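Local structure of carbohydrate binding module E1 (Uncultured bacterium, 5KLE) at residues A[38-43]-A[77-82]; A[52-55]-A[60-63]; A[56-61]-A[69-74]. The protein binds the cello-oligosaccharide cellopentaose and probably related beta-glucans, and may bring an attached enzyme to cellulose. All coordinates share one frame; numbering follows the deposited sequence.

Contact 1. Residues A[38-43]-A[77-82]; sequences GTLQIG and GDLYIK
L40 and I81 meet tip to tip in the middle of the protein: CD2 of L40 comes to 4.1 Å from CD1 of I81. The same L40 methyl lies 4.3 Å from CD1 of L79, so one branch of the leucine does all the touching and sits against the ends of two side chains that leave the facing strand on the same side. I81 has two conformers, and the 4.1 Å approach belongs to one of them. The torsions explain the reach. A chi1 of 176° in L40 sets CG opposite the backbone N and sends the side chain toward the 77-82 strand. In I81 the longer branch, CG1 with CD1, stands anti to the carbonyl carbon, and the extended chi2 of -175° sends CD1 out to meet the leucine. The two backbones stay well apart, with 10.0 Å between CA of L40 and CA of L79, so methyl groups alone bridge the gap and the contact is apolar throughout.

Further out, I54 touches both L40 and I81, Y52 lies against I81 and I42, and V71 packs on L40, which widens the pair into a buried cluster. Backbone hydrogen bonds fix the position of L40: it pairs with V71 on one side, while its neighbours T39 and Q41 pair with W97 and D95. On the other surface of that strand, the amide of Q41 turns back on its own segment, NE2 giving a 3.1 Å hydrogen bond to O of T39 from above the carbonyl plane, and OE1 is held by T70. Strand 40-44 belongs to one sheet and strand 77-86 to the other, and leucine and isoleucine ends meeting between two such layers form part of the hydrophobic core of a beta-sandwich, the fold of many carbohydrate-binding modules.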
ATOM      1  N   GLY A  38       3.995  -9.429  12.623  1.00 19.67           N
ATOM      2  CA  GLY A  38       4.485  -8.106  12.925  1.00 18.01           C
ATOM      3  C   GLY A  38       3.563  -6.985  12.485  1.00 18.38           C
ATOM      4  O   GLY A  38       2.343  -7.155  12.329  1.00 17.49           O
ATOM      5  N   THR A  39       4.174  -5.826  12.239  1.00 14.17           N
ATOM      6  CA  THR A  39       3.457  -4.587  11.956  1.00 12.73           C
ATOM      7  C   THR A  39       3.796  -4.106  10.550  1.00 12.81           C
ATOM      8  O   THR A  39       4.979  -4.005  10.190  1.00 14.15           O
ATOM      9  CB  THR A  39       3.801  -3.495  12.970  1.00 13.00           C
ATOM     10  OG1 THR A  39       3.456  -3.959  14.287  1.00 16.75           O
ATOM     11  CG2 THR A  39       3.036  -2.220  12.669  1.00 17.28           C
ATOM     12  N   LEU A  40       2.756  -3.810   9.767  1.00 11.63           N
ATOM     13  CA  LEU A  40       2.939  -3.348   8.381  1.00 10.52           C
ATOM     14  C   LEU A  40       3.650  -1.991   8.334  1.00 13.76           C
ATOM     15  O   LEU A  40       3.390  -1.106   9.155  1.00 14.00           O
ATOM     16  CB  LEU A  40       1.567  -3.225   7.700  1.00 10.33           C
ATOM     17  CG  LEU A  40       1.548  -2.667   6.277  1.00 10.81           C
ATOM     18  CD1 LEU A  40       2.112  -3.742   5.332  1.00 14.31           C
ATOM     19  CD2 LEU A  40       0.118  -2.287   5.839  1.00 11.34           C
ATOM     20  N   GLN A  41       4.537  -1.826   7.350  1.00 12.26           N
ATOM     21  CA  GLN A  41       5.272  -0.584   7.098  1.00 10.17           C
ATOM     22  C   GLN A  41       5.175  -0.272   5.598  1.00  9.50           C
ATOM     23  O   GLN A  41       5.312  -1.182   4.763  1.00 11.81           O
ATOM     24  CB  GLN A  41       6.762  -0.783   7.466  1.00 10.95           C
ATOM     25  CG  GLN A  41       7.009  -1.531   8.778  1.00 12.16           C
ATOM     26  CD  GLN A  41       6.731  -0.715  10.036  1.00 13.19           C
ATOM     27  OE1 GLN A  41       6.838   0.524  10.023  1.00 15.19           O
ATOM     28  NE2 GLN A  41       6.445  -1.403  11.139  1.00 13.89           N
ATOM     29  N   ILE A  42       4.917   1.004   5.251  1.00  9.95           N
ATOM     30  CA  ILE A  42       4.843   1.489   3.860  1.00  9.67           C
ATOM     31  C   ILE A  42       5.882   2.594   3.725  1.00 11.88           C
ATOM     32  O   ILE A  42       5.838   3.566   4.493  1.00 13.64           O
ATOM     33  CB  ILE A  42       3.449   2.016   3.483  1.00  9.72           C
ATOM     34  CG1 ILE A  42       2.409   0.905   3.664  1.00 13.84           C
ATOM     35  CG2 ILE A  42       3.509   2.602   2.048  1.00 11.72           C
ATOM     36  CD1 ILE A  42       0.960   1.386   3.483  1.00 15.82           C
ATOM     37  N   GLY A  43       6.820   2.442   2.782  1.00 10.60           N
ATOM     38  CA  GLY A  43       7.935   3.384   2.647  1.00 11.04           C
ATOM     39  C   GLY A  43       8.165   3.897   1.240  1.00 10.60           C
ATOM     40  O   GLY A  43       8.085   3.143   0.266  1.00 11.70           O
ATOM     41  N   GLY A  77      -1.720 -12.086   7.069  1.00 16.03           N
ATOM     42  CA  GLY A  77      -2.315 -12.697   5.884  1.00 16.67           C
ATOM     43  C   GLY A  77      -2.280 -11.795   4.665  1.00 14.15           C
ATOM     44  O   GLY A  77      -1.500 -10.837   4.572  1.00 14.16           O
ATOM     45  N   ASP A  78      -3.164 -12.103   3.711  1.00 13.05           N
ATOM     46  CA  ASP A  78      -3.216 -11.331   2.473  1.00 14.86           C
ATOM     47  C   ASP A  78      -3.957 -10.028   2.724  1.00 15.30           C
ATOM     48  O   ASP A  78      -5.104 -10.037   3.199  1.00 18.90           O
ATOM     49  CB  ASP A  78      -3.972 -12.078   1.380  1.00 14.13           C
ATOM     50  CG  ASP A  78      -3.220 -13.270   0.832  1.00 16.87           C
ATOM     51  OD1 ASP A  78      -1.978 -13.319   0.919  1.00 18.86           O
ATOM     52  OD2 ASP A  78      -3.899 -14.148   0.243  1.00 19.49           O
ATOM     53  N   LEU A  79      -3.329  -8.919   2.358  1.00 12.73           N
ATOM     54  CA  LEU A  79      -3.921  -7.596   2.477  1.00 11.21           C
ATOM     55  C   LEU A  79      -4.077  -7.022   1.085  1.00 11.71           C
ATOM     56  O   LEU A  79      -3.245  -7.270   0.217  1.00 12.10           O
ATOM     57  CB  LEU A  79      -2.957  -6.664   3.244  1.00 10.60           C
ATOM     58  CG  LEU A  79      -2.750  -7.036   4.718  1.00 10.29           C
ATOM     59  CD1 LEU A  79      -1.648  -6.128   5.249  1.00 14.82           C
ATOM     60  CD2 LEU A  79      -3.997  -6.893   5.544  1.00 16.56           C
ATOM     61  N   TYR A  80      -5.137  -6.241   0.873  1.00  9.35           N
ATOM     62  CA  TYR A  80      -5.357  -5.528  -0.383  1.00  9.13           C
ATOM     63  C   TYR A  80      -5.337  -4.032  -0.099  1.00 11.22           C
ATOM     64  O   TYR A  80      -6.168  -3.527   0.672  1.00 11.61           O
ATOM     65  CB  TYR A  80      -6.651  -6.027  -1.065  1.00 10.53           C
ATOM     66  CG  TYR A  80      -6.494  -7.500  -1.409  1.00 10.30           C
ATOM     67  CD1 TYR A  80      -5.820  -7.903  -2.589  1.00 12.30           C
ATOM     68  CD2 TYR A  80      -6.820  -8.499  -0.483  1.00 10.78           C
ATOM     69  CE1 TYR A  80      -5.600  -9.218  -2.858  1.00 11.16           C
ATOM     70  CE2 TYR A  80      -6.577  -9.833  -0.764  1.00 11.39           C
ATOM     71  CZ  TYR A  80      -5.986 -10.189  -1.945  1.00 11.59           C
ATOM     72  OH  TYR A  80      -5.781 -11.532  -2.172  1.00 15.75           O
ATOM     73  N   ILE A  81      -4.373  -3.340  -0.689  1.00 10.50           N
ATOM     74  CA  ILE A  81      -4.062  -1.950  -0.366  0.57 10.04           C
ATOM     75  C   ILE A  81      -4.313  -1.093  -1.609  1.00  8.97           C
ATOM     76  O   ILE A  81      -3.604  -1.225  -2.632  1.00 10.36           O
ATOM     77  CB  ILE A  81      -2.623  -1.828   0.143  0.57 10.12           C
ATOM     78  CG1 ILE A  81      -2.435  -2.850   1.286  0.57 10.73           C
ATOM     79  CG2 ILE A  81      -2.339  -0.397   0.587  0.57 12.90           C
ATOM     80  CD1 ILE A  81      -1.101  -2.786   2.005  0.57 16.03           C
ATOM     81  N   LYS A  82      -5.333  -0.226  -1.542  1.00 10.69           N
ATOM     82  CA  LYS A  82      -5.639   0.708  -2.631  1.00  9.77           C
ATOM     83  C   LYS A  82      -4.832   1.991  -2.455  1.00 10.38           C
ATOM     84  O   LYS A  82      -4.810   2.579  -1.356  1.00 10.02           O
ATOM     85  CB  LYS A  82      -7.129   1.061  -2.659  1.00 12.12           C
ATOM     86  CG  LYS A  82      -7.442   2.018  -3.823  1.00 14.87           C
ATOM     87  CD  LYS A  82      -8.912   2.081  -4.142  1.00 15.34           C
ATOM     88  CE  LYS A  82      -9.123   2.970  -5.385  1.00 17.03           C
ATOM     89  NZ  LYS A  82     -10.551   3.300  -5.511  1.00 25.09           N
TER

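Contact 2. Residues A[52-55]-A[60-63]; sequences YNIT and GITN
Y52 and I61 stand side by side on the inner face of the sheet, their side chains crossing at about a right angle. CB of Y52 is 4.1 Å from CB of I61. Beyond that pair, CG2 of I61 comes up to CD2 of the tyrosine ring. At the ring's edge, close to its plane, lie O of I61 and CB of N63, the latter 4.2 Å from CE2 of Y52; the phenol OH is hydrogen-bonded to OG of S50. I54 approaches I61 obliquely from the next inward-facing position, its CG1 3.7 Å from CD1 of I61.

Beneath these side chains the backbones form an antiparallel hydrogen-bonded pair. N of Y52 gives a hydrogen bond to O of I61 at 2.9 Å, and N of I61 returns one to O of Y52 at 3.0 Å. G60 and I61 both face Y52, a G1 beta bulge, with the glycine in the positive-phi position (phi 68°), in the hairpin of 50-54 and 61-63, the latter an edge strand of its sheet.

N53 points its CB away from the hairpin partner, but with CG anti to the carbonyl carbon (chi1 -69°) the amide swings back over the bulge. OD1 of N53 accepts a hydrogen bond from N of G60, 2.9 Å away, nearly along the C=O axis, with a fairly straight N-H angle of 168°.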
ATOM      1  N   TYR A  52      -3.563   5.741   1.252  1.00  9.06           N
ATOM      2  CA  TYR A  52      -3.971   4.353   1.056  1.00  9.99           C
ATOM      3  C   TYR A  52      -5.157   3.974   1.933  1.00 11.24           C
ATOM      4  O   TYR A  52      -5.334   4.494   3.045  1.00 10.01           O
ATOM      5  CB  TYR A  52      -2.838   3.378   1.497  1.00 13.27           C
ATOM      6  CG  TYR A  52      -1.477   3.721   0.910  1.00  9.64           C
ATOM      7  CD1 TYR A  52      -0.995   3.064  -0.240  1.00  9.96           C
ATOM      8  CD2 TYR A  52      -0.698   4.766   1.452  1.00  8.16           C
ATOM      9  CE1 TYR A  52       0.230   3.410  -0.804  1.00  9.64           C
ATOM     10  CE2 TYR A  52       0.537   5.138   0.861  1.00  8.86           C
ATOM     11  CZ  TYR A  52       1.001   4.415  -0.244  1.00  9.10           C
ATOM     12  OH  TYR A  52       2.209   4.773  -0.850  1.00 10.46           O
ATOM     13  N   ASN A  53      -5.943   3.030   1.439  1.00 10.54           N
ATOM     14  CA  ASN A  53      -6.971   2.334   2.224  1.00 10.12           C
ATOM     15  C   ASN A  53      -6.726   0.834   2.124  1.00 11.73           C
ATOM     16  O   ASN A  53      -6.556   0.310   1.015  1.00 12.20           O
ATOM     17  CB  ASN A  53      -8.390   2.569   1.675  1.00 10.84           C
ATOM     18  CG  ASN A  53      -8.887   3.993   1.859  1.00 11.88           C
ATOM     19  OD1 ASN A  53      -8.422   4.718   2.732  1.00 14.20           O
ATOM     20  ND2 ASN A  53      -9.890   4.388   1.050  1.00 15.24           N
ATOM     21  N   ILE A  54      -6.762   0.132   3.264  1.00  9.99           N
ATOM     22  CA  ILE A  54      -6.628  -1.328   3.280  1.00  9.68           C
ATOM     23  C   ILE A  54      -8.023  -1.932   3.332  1.00 10.74           C
ATOM     24  O   ILE A  54      -8.839  -1.549   4.190  1.00 11.15           O
ATOM     25  CB  ILE A  54      -5.802  -1.796   4.492  1.00 10.98           C
ATOM     26  CG1 ILE A  54      -4.383  -1.258   4.377  1.00 11.33           C
ATOM     27  CG2 ILE A  54      -5.833  -3.327   4.610  1.00 11.45           C
ATOM     28  CD1 ILE A  54      -3.462  -1.617   5.541  1.00 14.17           C
ATOM     29  N   THR A  55      -8.318  -2.870   2.426  1.00 11.31           N
ATOM     30  CA  THR A  55      -9.672  -3.441   2.391  1.00 10.81           C
ATOM     31  C   THR A  55      -9.979  -4.141   3.709  1.00 12.82           C
ATOM     32  O   THR A  55      -9.190  -4.953   4.198  1.00 13.02           O
ATOM     33  CB  THR A  55      -9.800  -4.401   1.218  1.00 13.46           C
ATOM     34  OG1 THR A  55      -9.469  -3.652   0.037  1.00 16.52           O
ATOM     35  CG2 THR A  55     -11.260  -4.939   1.089  1.00 15.00           C
ATOM     36  N   GLY A  60      -7.339   5.716   5.227  1.00 12.74           N
ATOM     37  CA  GLY A  60      -6.729   7.036   5.299  1.00 13.84           C
ATOM     38  C   GLY A  60      -5.284   7.050   5.764  1.00 12.86           C
ATOM     39  O   GLY A  60      -4.858   8.021   6.415  1.00 15.76           O
ATOM     40  N   ILE A  61      -4.515   6.000   5.466  1.00 11.16           N
ATOM     41  CA  ILE A  61      -3.082   5.973   5.740  1.00 10.02           C
ATOM     42  C   ILE A  61      -2.389   6.987   4.843  1.00 11.00           C
ATOM     43  O   ILE A  61      -2.690   7.062   3.657  1.00 12.51           O
ATOM     44  CB  ILE A  61      -2.551   4.557   5.422  1.00 10.25           C
ATOM     45  CG1 ILE A  61      -3.274   3.470   6.234  1.00 11.24           C
ATOM     46  CG2 ILE A  61      -1.026   4.469   5.583  1.00 11.76           C
ATOM     47  CD1 ILE A  61      -3.278   2.141   5.505  1.00 13.90           C
ATOM     48  N   THR A  62      -1.416   7.730   5.369  1.00  9.92           N
ATOM     49  CA  THR A  62      -0.681   8.694   4.555  1.00 10.26           C
ATOM     50  C   THR A  62       0.818   8.439   4.632  1.00 11.76           C
ATOM     51  O   THR A  62       1.341   7.962   5.648  1.00 11.50           O
ATOM     52  CB  THR A  62      -0.962  10.157   4.973  1.00 10.06           C
ATOM     53  OG1 THR A  62      -0.610  10.362   6.363  1.00 15.61           O
ATOM     54  CG2 THR A  62      -2.428  10.477   4.777  1.00 12.58           C
ATOM     55  N   ASN A  63       1.525   8.820   3.560  1.00  9.93           N
ATOM     56  CA  ASN A  63       2.982   8.789   3.539  1.00  9.27           C
ATOM     57  C   ASN A  63       3.496  10.037   2.830  1.00  9.46           C
ATOM     58  O   ASN A  63       2.952  10.443   1.786  1.00 11.27           O
ATOM     59  CB  ASN A  63       3.454   7.517   2.808  1.00  8.56           C
ATOM     60  CG  ASN A  63       4.984   7.404   2.749  1.00  9.10           C
ATOM     61  OD1 ASN A  63       5.650   7.927   1.839  1.00  9.68           O
ATOM     62  ND2 ASN A  63       5.563   6.724   3.748  1.00 10.77           N
TER

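Contact 3. Residues A[56-61]-A[69-74]; sequences SGPQGI and TTVANA
Apolar packing carries most of this contact. I61 and V71 cross at about a right angle, CG2 of the isoleucine lying 3.8 Å from CG2 of the valine, while CD1 of I61 reaches 3.9 Å to CG1 of V71. With CG1 anti to the backbone N (chi1 -177°), V71 turns both methyls to I61, one to each branch of the isoleucine. T69 adds its methyl, CG2 standing 3.9 Å from CG2 of I61, while its hydroxyl is hydrogen-bonded to O of T62 and to ND2 of N63. Cutting I61 back to an alanine removes both branches beyond CB, which is likely to open a gap beside the V71 methyls and take away the packing of CG2 on the methyl of T69.

The residues from V71 to A74 form a type II beta turn, and P58 rests on it. Its CG sits 3.9 Å from CG1 of V71 and also meets backbone oxygens of the turn, 3.6 Å from O of A72.

The polar bond here stays inside the loop: NE2 of Q59 donates to O of G57 at 3.0 Å. The carbonyl oxygen lies in the glutamine's amide plane, while the donor stands above the plane of that carbonyl.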
ATOM      1  N   SER A  56     -11.104  -3.763   4.312  1.00 13.29           N
ATOM      2  CA  SER A  56     -11.534  -4.293   5.613  1.00 12.10           C
ATOM      3  C   SER A  56     -10.536  -4.000   6.715  1.00 14.76           C
ATOM      4  O   SER A  56     -10.531  -4.688   7.748  1.00 15.35           O
ATOM      5  CB  SER A  56     -11.838  -5.788   5.550  1.00 13.76           C
ATOM      6  OG  SER A  56     -12.832  -6.067   4.575  1.00 19.20           O
ATOM      7  N   GLY A  57      -9.742  -2.943   6.550  1.00 13.73           N
ATOM      8  CA  GLY A  57      -8.731  -2.596   7.529  1.00 12.86           C
ATOM      9  C   GLY A  57      -8.511  -1.100   7.596  1.00 11.66           C
ATOM     10  O   GLY A  57      -9.390  -0.308   7.237  1.00 13.85           O
ATOM     11  N   PRO A  58      -7.334  -0.684   8.049  1.00 12.56           N
ATOM     12  CA  PRO A  58      -7.083   0.749   8.279  1.00 14.18           C
ATOM     13  C   PRO A  58      -7.306   1.600   7.030  1.00 13.03           C
ATOM     14  O   PRO A  58      -6.947   1.214   5.911  1.00 13.21           O
ATOM     15  CB  PRO A  58      -5.620   0.778   8.729  1.00 18.35           C
ATOM     16  CG  PRO A  58      -5.429  -0.519   9.412  1.00 15.73           C
ATOM     17  CD  PRO A  58      -6.234  -1.516   8.572  1.00 14.72           C
ATOM     18  N   GLN A  59      -7.911   2.777   7.235  1.00 14.93           N
ATOM     19  CA  GLN A  59      -8.296   3.698   6.169  1.00 13.65           C
ATOM     20  C   GLN A  59      -7.575   5.026   6.340  1.00 15.65           C
ATOM     21  O   GLN A  59      -7.229   5.427   7.463  1.00 16.91           O
ATOM     22  CB  GLN A  59      -9.800   3.972   6.223  1.00 15.55           C
ATOM     23  CG  GLN A  59     -10.675   2.733   6.188  1.00 13.96           C
ATOM     24  CD  GLN A  59     -10.735   2.154   4.782  1.00 16.19           C
ATOM     25  OE1 GLN A  59     -11.250   2.776   3.830  1.00 16.79           O
ATOM     26  NE2 GLN A  59     -10.221   0.951   4.637  1.00 13.51           N
ATOM     27  N   GLY A  60      -7.339   5.716   5.227  1.00 12.74           N
ATOM     28  CA  GLY A  60      -6.729   7.036   5.299  1.00 13.84           C
ATOM     29  C   GLY A  60      -5.284   7.050   5.764  1.00 12.86           C
ATOM     30  O   GLY A  60      -4.858   8.021   6.415  1.00 15.76           O
ATOM     31  N   ILE A  61      -4.515   6.000   5.466  1.00 11.16           N
ATOM     32  CA  ILE A  61      -3.082   5.973   5.740  1.00 10.02           C
ATOM     33  C   ILE A  61      -2.389   6.987   4.843  1.00 11.00           C
ATOM     34  O   ILE A  61      -2.690   7.062   3.657  1.00 12.51           O
ATOM     35  CB  ILE A  61      -2.551   4.557   5.422  1.00 10.25           C
ATOM     36  CG1 ILE A  61      -3.274   3.470   6.234  1.00 11.24           C
ATOM     37  CG2 ILE A  61      -1.026   4.469   5.583  1.00 11.76           C
ATOM     38  CD1 ILE A  61      -3.278   2.141   5.505  1.00 13.90           C
ATOM     39  N   THR A  69       5.836   4.871   6.862  1.00 12.42           N
ATOM     40  CA  THR A  69       4.617   4.971   7.658  1.00 12.22           C
ATOM     41  C   THR A  69       4.372   3.621   8.310  1.00 12.61           C
ATOM     42  O   THR A  69       4.262   2.605   7.614  1.00 12.54           O
ATOM     43  CB  THR A  69       3.443   5.318   6.744  1.00 11.03           C
ATOM     44  OG1 THR A  69       3.687   6.592   6.136  1.00 11.23           O
ATOM     45  CG2 THR A  69       2.170   5.403   7.563  1.00 11.97           C
ATOM     46  N   THR A  70       4.249   3.612   9.638  1.00 12.77           N
ATOM     47  CA  THR A  70       3.853   2.411  10.366  1.00 12.64           C
ATOM     48  C   THR A  70       2.329   2.328  10.392  1.00 13.19           C
ATOM     49  O   THR A  70       1.655   3.332  10.684  1.00 15.82           O
ATOM     50  CB  THR A  70       4.421   2.462  11.787  1.00 12.50           C
ATOM     51  OG1 THR A  70       5.844   2.496  11.703  1.00 14.85           O
ATOM     52  CG2 THR A  70       3.996   1.263  12.597  1.00 14.86           C
ATOM     53  N   VAL A  71       1.775   1.159  10.045  1.00 11.84           N
ATOM     54  CA  VAL A  71       0.318   0.973  10.024  1.00 13.23           C
ATOM     55  C   VAL A  71      -0.051  -0.044  11.104  1.00 14.54           C
ATOM     56  O   VAL A  71      -0.005  -1.267  10.882  1.00 16.01           O
ATOM     57  CB  VAL A  71      -0.174   0.521   8.643  1.00 14.04           C
ATOM     58  CG1 VAL A  71      -1.709   0.405   8.633  1.00 14.61           C
ATOM     59  CG2 VAL A  71       0.296   1.494   7.550  1.00 13.91           C
ATOM     60  N   ALA A  72      -0.431   0.439  12.287  1.00 18.27           N
ATOM     61  CA  ALA A  72      -0.897  -0.459  13.330  1.00 22.31           C
ATOM     62  C   ALA A  72      -2.246  -1.067  12.945  1.00 22.04           C
ATOM     63  O   ALA A  72      -3.009  -0.509  12.144  1.00 22.13           O
ATOM     64  CB  ALA A  72      -1.022   0.284  14.671  1.00 24.42           C
ATOM     65  N   ASN A  73      -2.499  -2.254  13.457  1.00 27.02           N
ATOM     66  CA  ASN A  73      -3.810  -2.880  13.330  1.00 26.07           C
ATOM     67  C   ASN A  73      -4.110  -3.389  11.921  1.00 25.17           C
ATOM     68  O   ASN A  73      -5.275  -3.587  11.575  1.00 23.48           O
ATOM     69  CB  ASN A  73      -4.942  -1.961  13.820  1.00 29.51           C
ATOM     70  CG  ASN A  73      -4.683  -1.393  15.206  1.00 36.56           C
ATOM     71  OD1 ASN A  73      -4.209  -2.094  16.108  1.00 37.13           O
ATOM     72  ND2 ASN A  73      -4.984  -0.108  15.379  1.00 38.61           N
ATOM     73  N   ALA A  74      -3.102  -3.617  11.088  1.00 21.12           N
ATOM     74  CA  ALA A  74      -3.296  -4.340   9.838  1.00 18.98           C
ATOM     75  C   ALA A  74      -3.182  -5.838  10.107  1.00 18.72           C
ATOM     76  O   ALA A  74      -2.251  -6.287  10.786  1.00 21.39           O
ATOM     77  CB  ALA A  74      -2.261  -3.894   8.804  1.00 18.88           C
TER

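In the fold
Of the segments involved, 38-43 comes first along the chain, after three earlier strands, and contact 1 joins it to strand 77-86, closing the large loop within which the other two contacts nest. Contact 2 closes the short hairpin between strands 50-54 and 61-63. Contact 3 starts in that hairpin's connecting loop, shares G60 and I61 with contact 2, and reaches strand 67-71 and the turn after V71, so the two overlap along the chain rather than nest. Backbone bonds from K82 to N53 and from Y80 to T55 join contacts 1 and 2 within one sheet; I42 to T69 joins contacts 1 and 3 within the other. Side chains in contacts 1 and 3 bridge the sheets, while contact 2 builds an edge of one.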